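Local coordinates for protein ribokinase (Thermotoga maritima, PDB 1VM7) that probably phosphorylates D-ribose at O-5 with magnesium and ATP, feeding ribose 5-phosphate into nucleotide synthesis and the pentose phosphate pathway, at residues 17-22 / 145-150; 54-59 / 293-298; 224-229 / 258-263. All coordinates share one frame; numbering follows the deposited sequence.

Contact 1 of 3, residues 17-22 / 145-150; sequences ISVVGS and LLQNEI
Ile17 lays its CG2 obliquely against CD1 of Leu145, 4.0 Å away, where strands 17-20 and 143-146 run parallel. Ser18 O then accepts from Leu145 N at 2.9 Å, and Leu145 O accepts from Val20 N, so that the two bonds straddle Val19. The side chain of Val19 shares a sheet face with that of Leu145; its CG1, anti to the backbone N (chi1 -176°), reaches the amide of Gln147, with CG1 3.4 Å from NE2. That NE2 is hydrogen-bonded to Gln57. Val20, on the face of Leu146, touches CD2 of that leucine through CB. Past Val20 the strands part, and one water joins them, donating to Val20 O and accepting from Gln147 N. Gly21 passes so near Gln147 OE1 (3.4 Å from its CA) that a CB there would clash. Ser22 OG donates to OE1 of Glu149, a predicted substrate ligand, at a separation (2.5 Å) so short that its exact length is doubtful, while also accepting from Gly54 N. These are central strands of the Rossmann-like sheet of the PfkB kinases: strand 69-75 flanks 17-20, helix 53-65 packs on the side of Val19 and Leu145, and helix 152-161 on that of Val20 and Leu146.

Contact 2 of 3, residues 54-59 / 293-298; sequences GANQAV and GAQSSI
Gln295 reaches its extended side chain over Asn56 and lays its amide along Ala55 and Val59, on the N-terminal part of helix 53-65. This helix of the PfkB (ribokinase) fold starts in the glycine-rich segment predicted to bind ribose, whereas residues 293-298 belong to the loop before helix 301-309, where Gly293 and Ser297 are predicted potassium ligands. Gln295 NE2 donates to Asn56 OD1 at 3.0 Å with an angle of 153° at the hydrogen. The acceptor lies in the amide plane of Gln295 and the donor in the carbonyl plane of Asn56, yet the two amides stand almost perpendicular, 89° apart. Asn56 is held at both ends, since its ND2 donates to Asp258. The methyl of Ala55 lies 3.6 Å from Gln295 NE2, and Val59 CG2 is equally close to OE1, both methyls coming from the same side of the amide plane. Further along the loop, Ile298 sends CD1 against CG1 of Val59 and the carbonyl O of Asn56, so the helix meets an apolar as well as a polar surface. The loop is tied on itself: Ala294 O accepts from both Ser297 N and Ser297 OG, the hydroxyl lying in the carbonyl plane at 2.6 Å from that oxygen.

Contact 3 of 3, residues 224-229 / 258-263; sequences IVKLGD and DVFNGA
Lys226 sets CG anti to its carbonyl carbon and runs straight to CD before a bend at chi3 (-131°) turns its end toward helix 256-269. There Asn261, its CG likewise anti to the carbonyl carbon, presents OD1 across the path of the lysine. Lys226 NZ donates to Asn261 OD1 at 3.1 Å, the ammonium standing well above the carbonyl plane, 54° out of it, and therefore not on a lone pair. The two side chains cross at about a right angle, and CE also lies close to the same oxygen, 3.3 Å from OD1. NZ also forms a salt bridge with Asp169, while the ND2 end of Asn261 is fixed by Thr188. Strand 222-226 and helix 256-269 belong to the Rossmann-like core of the PfkB kinases, and the axes of residues 224-226 and 258-263 run nearly antiparallel at 149°, 10.8 Å apart at closest approach. Phe260 reaches from the helix toward the strand; its ring, carried anti to the backbone N, is met obliquely by Ile224 CG2 at 3.8 Å from CE2 and, more loosely, by Lys226 CD near CD2. Asn261 OD1 also lies at the edge of this ring, in its plane. An alanine in place of Lys226 would probably leave Asp169 without its ionic mate and Asn261 OD1 without this donor, and open a gap beside Phe260. Lys226 is a predicted ATP ligand and Asp258 the predicted catalytic base. Between them the separation is 5.5 Å from Lys226 NZ to Asp258 OD1, short of a salt bridge, and the carboxylate of Asp258 is bonded through OD1 to Gln57 NE2.

Helix 53-65 connects the three contacts, whose centres lie 13 to 15 Å apart. Contact 1 meets contact 2 where Ser22 O accepts from Ala55 N at 2.9 Å and where Gln147 NE2 lies 3.0 Å from Gln57 OE1. Since the other end of the Gln57 amide reaches Asp258 of contact 3 (NE2 to OD1, 2.9 Å), one glutamine links the loop after strand 143-146 to the predicted catalytic base. Apolar packing adds to this: Leu145 of contact 1 rests on Gly262, and Ile298 of contact 2 on Val259. Together they place predicted ribose ligands (54-56 and Glu149) and Lys226 of the predicted ATP site near Asp258, with ATP ligands 227-229 and potassium ligands Gly293 and Ser297 farther off.

Contact 1 of 3, residues 17-22 / 145-150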
# COMPACT_ATOMS: atom_id res chain seq x y z
N ILE A 17 20.41 26.17 -5.44
CA ILE A 17 19.51 25.59 -4.42
C ILE A 17 19.70 24.07 -4.26
O ILE A 17 19.74 23.30 -5.23
CB ILE A 17 18.01 25.83 -4.77
CG1 ILE A 17 17.68 27.32 -4.86
CG2 ILE A 17 17.09 25.09 -3.77
CD1 ILE A 17 16.27 27.63 -5.38
N SER A 18 19.82 23.64 -3.01
CA SER A 18 19.77 22.25 -2.64
C SER A 18 18.59 22.01 -1.73
O SER A 18 18.28 22.84 -0.87
CB SER A 18 21.03 21.84 -1.91
OG SER A 18 22.13 21.85 -2.78
N VAL A 19 17.91 20.89 -1.93
CA VAL A 19 16.89 20.42 -1.00
C VAL A 19 17.48 19.17 -0.36
O VAL A 19 18.06 18.34 -1.04
CB VAL A 19 15.51 20.02 -1.67
CG1 VAL A 19 14.52 19.64 -0.60
CG2 VAL A 19 14.94 21.13 -2.48
N VAL A 20 17.36 19.08 0.96
CA VAL A 20 17.77 17.88 1.67
C VAL A 20 16.54 17.39 2.41
O VAL A 20 16.04 18.02 3.33
CB VAL A 20 18.94 18.13 2.63
CG1 VAL A 20 19.30 16.83 3.35
CG2 VAL A 20 20.16 18.70 1.88
N GLY A 21 16.01 16.25 1.99
CA GLY A 21 14.74 15.82 2.50
C GLY A 21 14.15 14.57 1.87
O GLY A 21 14.84 13.71 1.32
N SER A 22 12.84 14.49 1.98
CA SER A 22 12.10 13.26 1.86
C SER A 22 11.51 13.01 0.46
O SER A 22 11.13 13.94 -0.26
CB SER A 22 10.98 13.31 2.88
OG SER A 22 10.07 14.38 2.54
N LEU A 145 16.97 24.05 1.37
CA LEU A 145 15.62 23.74 1.84
C LEU A 145 15.57 22.45 2.65
O LEU A 145 16.06 21.40 2.22
CB LEU A 145 14.61 23.65 0.72
CG LEU A 145 14.05 24.99 0.27
CD1 LEU A 145 15.18 25.79 -0.29
CD2 LEU A 145 13.02 24.75 -0.79
N LEU A 146 14.96 22.56 3.82
CA LEU A 146 14.84 21.47 4.76
C LEU A 146 13.39 21.35 5.18
O LEU A 146 12.65 22.33 5.12
CB LEU A 146 15.72 21.76 5.99
CG LEU A 146 17.22 21.89 5.77
CD1 LEU A 146 17.97 22.42 7.01
CD2 LEU A 146 17.78 20.53 5.38
N GLN A 147 13.00 20.14 5.56
CA GLN A 147 11.71 19.89 6.21
C GLN A 147 11.95 18.97 7.39
O GLN A 147 13.08 18.87 7.91
CB GLN A 147 10.68 19.31 5.25
CG GLN A 147 10.79 19.79 3.81
CD GLN A 147 11.99 19.26 3.04
OE1 GLN A 147 12.39 18.10 3.21
NE2 GLN A 147 12.54 20.09 2.15
N ASN A 148 10.91 18.31 7.88
CA ASN A 148 11.13 17.43 9.03
C ASN A 148 10.68 16.00 8.76
O ASN A 148 10.12 15.38 9.64
CB ASN A 148 10.42 17.99 10.27
CG ASN A 148 10.80 17.26 11.55
OD1 ASN A 148 11.95 16.93 11.78
ND2 ASN A 148 9.82 17.07 12.42
N GLU A 149 10.98 15.48 7.57
CA GLU A 149 10.60 14.11 7.17
C GLU A 149 11.81 13.15 6.95
O GLU A 149 11.72 12.16 6.22
CB GLU A 149 9.75 14.20 5.93
CG GLU A 149 8.31 14.64 6.21
CD GLU A 149 7.44 14.54 4.96
OE1 GLU A 149 8.00 14.60 3.85
OE2 GLU A 149 6.20 14.39 5.07
N ILE A 150 12.94 13.49 7.54
CA ILE A 150 14.10 12.64 7.58
C ILE A 150 14.60 12.74 9.02
O ILE A 150 14.05 13.51 9.83
CB ILE A 150 15.17 13.07 6.53
CG1 ILE A 150 15.62 14.51 6.75
CG2 ILE A 150 14.59 12.91 5.15
CD1 ILE A 150 16.75 14.94 5.87
O HOH W 1 14.79 17.88 5.87

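Contact 2 of 3, residues 54-59 / 293-298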
# COMPACT_ATOMS: atom_id res chain seq x y z
N GLY A 54 10.05 16.98 0.75
CA GLY A 54 11.32 17.30 0.10
C GLY A 54 11.17 17.32 -1.40
O GLY A 54 11.54 18.31 -2.05
N ALA A 55 10.64 16.23 -1.93
CA ALA A 55 10.50 16.07 -3.38
C ALA A 55 9.57 17.09 -3.97
O ALA A 55 9.79 17.58 -5.08
CB ALA A 55 10.00 14.68 -3.71
N ASN A 56 8.49 17.36 -3.26
CA ASN A 56 7.54 18.33 -3.74
C ASN A 56 8.21 19.68 -3.89
O ASN A 56 7.98 20.40 -4.87
CB ASN A 56 6.32 18.45 -2.83
CG ASN A 56 5.48 17.23 -2.81
OD1 ASN A 56 5.65 16.31 -3.64
ND2 ASN A 56 4.55 17.18 -1.85
N GLN A 57 9.09 20.00 -2.95
CA GLN A 57 9.82 21.26 -3.02
C GLN A 57 10.91 21.26 -4.09
O GLN A 57 11.09 22.24 -4.80
CB GLN A 57 10.36 21.60 -1.64
CG GLN A 57 9.24 21.93 -0.70
CD GLN A 57 9.66 22.14 0.71
OE1 GLN A 57 10.83 22.35 1.00
NE2 GLN A 57 8.70 22.10 1.62
N ALA A 58 11.65 20.17 -4.20
CA ALA A 58 12.65 20.04 -5.27
C ALA A 58 12.01 20.14 -6.65
O ALA A 58 12.51 20.82 -7.55
CB ALA A 58 13.36 18.76 -5.14
N VAL A 59 10.91 19.42 -6.83
CA VAL A 59 10.18 19.44 -8.12
C VAL A 59 9.65 20.85 -8.41
O VAL A 59 9.61 21.28 -9.57
CB VAL A 59 9.02 18.41 -8.12
CG1 VAL A 59 8.11 18.57 -9.36
CG2 VAL A 59 9.55 17.02 -8.07
N GLY A 293 -4.00 17.26 -6.68
CA GLY A 293 -2.77 16.54 -6.52
C GLY A 293 -1.67 17.33 -5.89
O GLY A 293 -1.80 18.53 -5.65
N ALA A 294 -0.58 16.62 -5.63
CA ALA A 294 0.61 17.18 -5.07
C ALA A 294 1.49 17.70 -6.21
O ALA A 294 1.35 18.84 -6.63
CB ALA A 294 1.36 16.13 -4.19
N GLN A 295 2.38 16.87 -6.72
CA GLN A 295 3.35 17.34 -7.72
C GLN A 295 2.68 17.67 -9.03
O GLN A 295 3.13 18.55 -9.79
CB GLN A 295 4.48 16.34 -7.94
CG GLN A 295 5.32 16.16 -6.68
CD GLN A 295 6.43 15.19 -6.86
OE1 GLN A 295 6.72 14.76 -7.99
NE2 GLN A 295 7.09 14.82 -5.74
N SER A 296 1.58 16.99 -9.31
CA SER A 296 0.82 17.32 -10.48
C SER A 296 0.23 18.76 -10.44
O SER A 296 -0.12 19.28 -11.47
CB SER A 296 -0.29 16.29 -10.72
OG SER A 296 -1.32 16.42 -9.76
N SER A 297 0.12 19.39 -9.27
CA SER A 297 -0.42 20.76 -9.19
C SER A 297 0.61 21.86 -9.41
O SER A 297 0.26 23.03 -9.42
CB SER A 297 -1.04 21.01 -7.82
OG SER A 297 0.01 21.08 -6.85
N ILE A 298 1.89 21.50 -9.45
CA ILE A 298 2.97 22.47 -9.44
C ILE A 298 2.94 23.24 -10.76
O ILE A 298 3.04 22.63 -11.82
CB ILE A 298 4.33 21.79 -9.23
CG1 ILE A 298 4.36 21.18 -7.83
CG2 ILE A 298 5.46 22.81 -9.41
CD1 ILE A 298 5.52 20.24 -7.51

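Contact 3 of 3, residues 224-229 / 258-263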
# COMPACT_ATOMS: atom_id res chain seq x y z
N ILE A 224 8.21 33.01 8.23
CA ILE A 224 7.14 33.13 7.25
C ILE A 224 6.03 32.20 7.69
O ILE A 224 6.19 30.99 7.64
CB ILE A 224 7.59 32.75 5.84
CG1 ILE A 224 8.74 33.65 5.38
CG2 ILE A 224 6.42 32.86 4.85
CD1 ILE A 224 9.37 33.18 4.08
N VAL A 225 4.92 32.76 8.12
CA VAL A 225 3.81 31.92 8.53
C VAL A 225 2.82 31.78 7.38
O VAL A 225 2.22 32.75 6.97
CB VAL A 225 3.10 32.45 9.78
CG1 VAL A 225 2.15 31.39 10.33
CG2 VAL A 225 4.12 32.87 10.86
N LYS A 226 2.65 30.56 6.88
CA LYS A 226 1.70 30.31 5.80
C LYS A 226 0.31 30.20 6.38
O LYS A 226 0.05 29.28 7.15
CB LYS A 226 2.06 29.03 5.07
CG LYS A 226 3.54 28.91 4.67
CD LYS A 226 3.82 27.60 3.93
CE LYS A 226 5.04 26.84 4.49
NZ LYS A 226 5.20 25.50 3.85
N LEU A 227 -0.58 31.12 6.03
CA LEU A 227 -1.94 31.14 6.62
C LEU A 227 -3.08 30.68 5.72
O LEU A 227 -4.23 30.95 6.02
CB LEU A 227 -2.28 32.54 7.18
CG LEU A 227 -1.25 33.26 8.05
CD1 LEU A 227 -1.75 34.67 8.38
CD2 LEU A 227 -0.98 32.46 9.31
N GLY A 228 -2.79 29.97 4.63
CA GLY A 228 -3.86 29.49 3.73
C GLY A 228 -4.55 30.64 3.03
O GLY A 228 -3.88 31.41 2.32
N ASP A 229 -5.86 30.76 3.23
CA ASP A 229 -6.69 31.84 2.66
C ASP A 229 -6.23 33.21 3.10
O ASP A 229 -6.44 34.22 2.40
CB ASP A 229 -8.14 31.72 3.15
CG ASP A 229 -8.70 30.34 3.01
OD1 ASP A 229 -7.99 29.47 2.48
OD2 ASP A 229 -9.86 30.12 3.45
N ASP A 258 4.67 23.36 0.21
CA ASP A 258 5.82 22.88 -0.54
C ASP A 258 6.06 23.72 -1.79
O ASP A 258 7.19 24.10 -2.11
CB ASP A 258 5.60 21.41 -0.96
CG ASP A 258 5.50 20.46 0.23
OD1 ASP A 258 6.21 20.72 1.25
OD2 ASP A 258 4.75 19.44 0.14
N VAL A 259 4.98 23.98 -2.53
CA VAL A 259 5.07 24.87 -3.68
C VAL A 259 5.51 26.27 -3.24
O VAL A 259 6.41 26.85 -3.83
CB VAL A 259 3.74 24.92 -4.48
CG1 VAL A 259 3.79 25.94 -5.61
CG2 VAL A 259 3.46 23.57 -5.08
N PHE A 260 4.90 26.80 -2.17
CA PHE A 260 5.34 28.07 -1.67
C PHE A 260 6.84 28.07 -1.39
O PHE A 260 7.56 28.97 -1.82
CB PHE A 260 4.58 28.49 -0.41
CG PHE A 260 5.10 29.76 0.15
CD1 PHE A 260 4.72 30.96 -0.41
CD2 PHE A 260 6.07 29.75 1.13
CE1 PHE A 260 5.24 32.16 0.07
CE2 PHE A 260 6.60 30.94 1.60
CZ PHE A 260 6.17 32.15 1.07
N ASN A 261 7.31 27.08 -0.63
CA ASN A 261 8.71 27.08 -0.20
C ASN A 261 9.67 27.03 -1.39
O ASN A 261 10.64 27.79 -1.40
CB ASN A 261 9.00 25.94 0.80
CG ASN A 261 8.62 26.31 2.24
OD1 ASN A 261 7.59 26.90 2.47
ND2 ASN A 261 9.46 25.94 3.20
N GLY A 262 9.38 26.18 -2.38
CA GLY A 262 10.24 26.02 -3.55
C GLY A 262 10.27 27.24 -4.42
O GLY A 262 11.34 27.68 -4.85
N ALA A 263 9.10 27.81 -4.68
CA ALA A 263 8.97 29.04 -5.44
C ALA A 263 9.58 30.23 -4.70
O ALA A 263 10.29 31.04 -5.29
CB ALA A 263 7.52 29.30 -5.73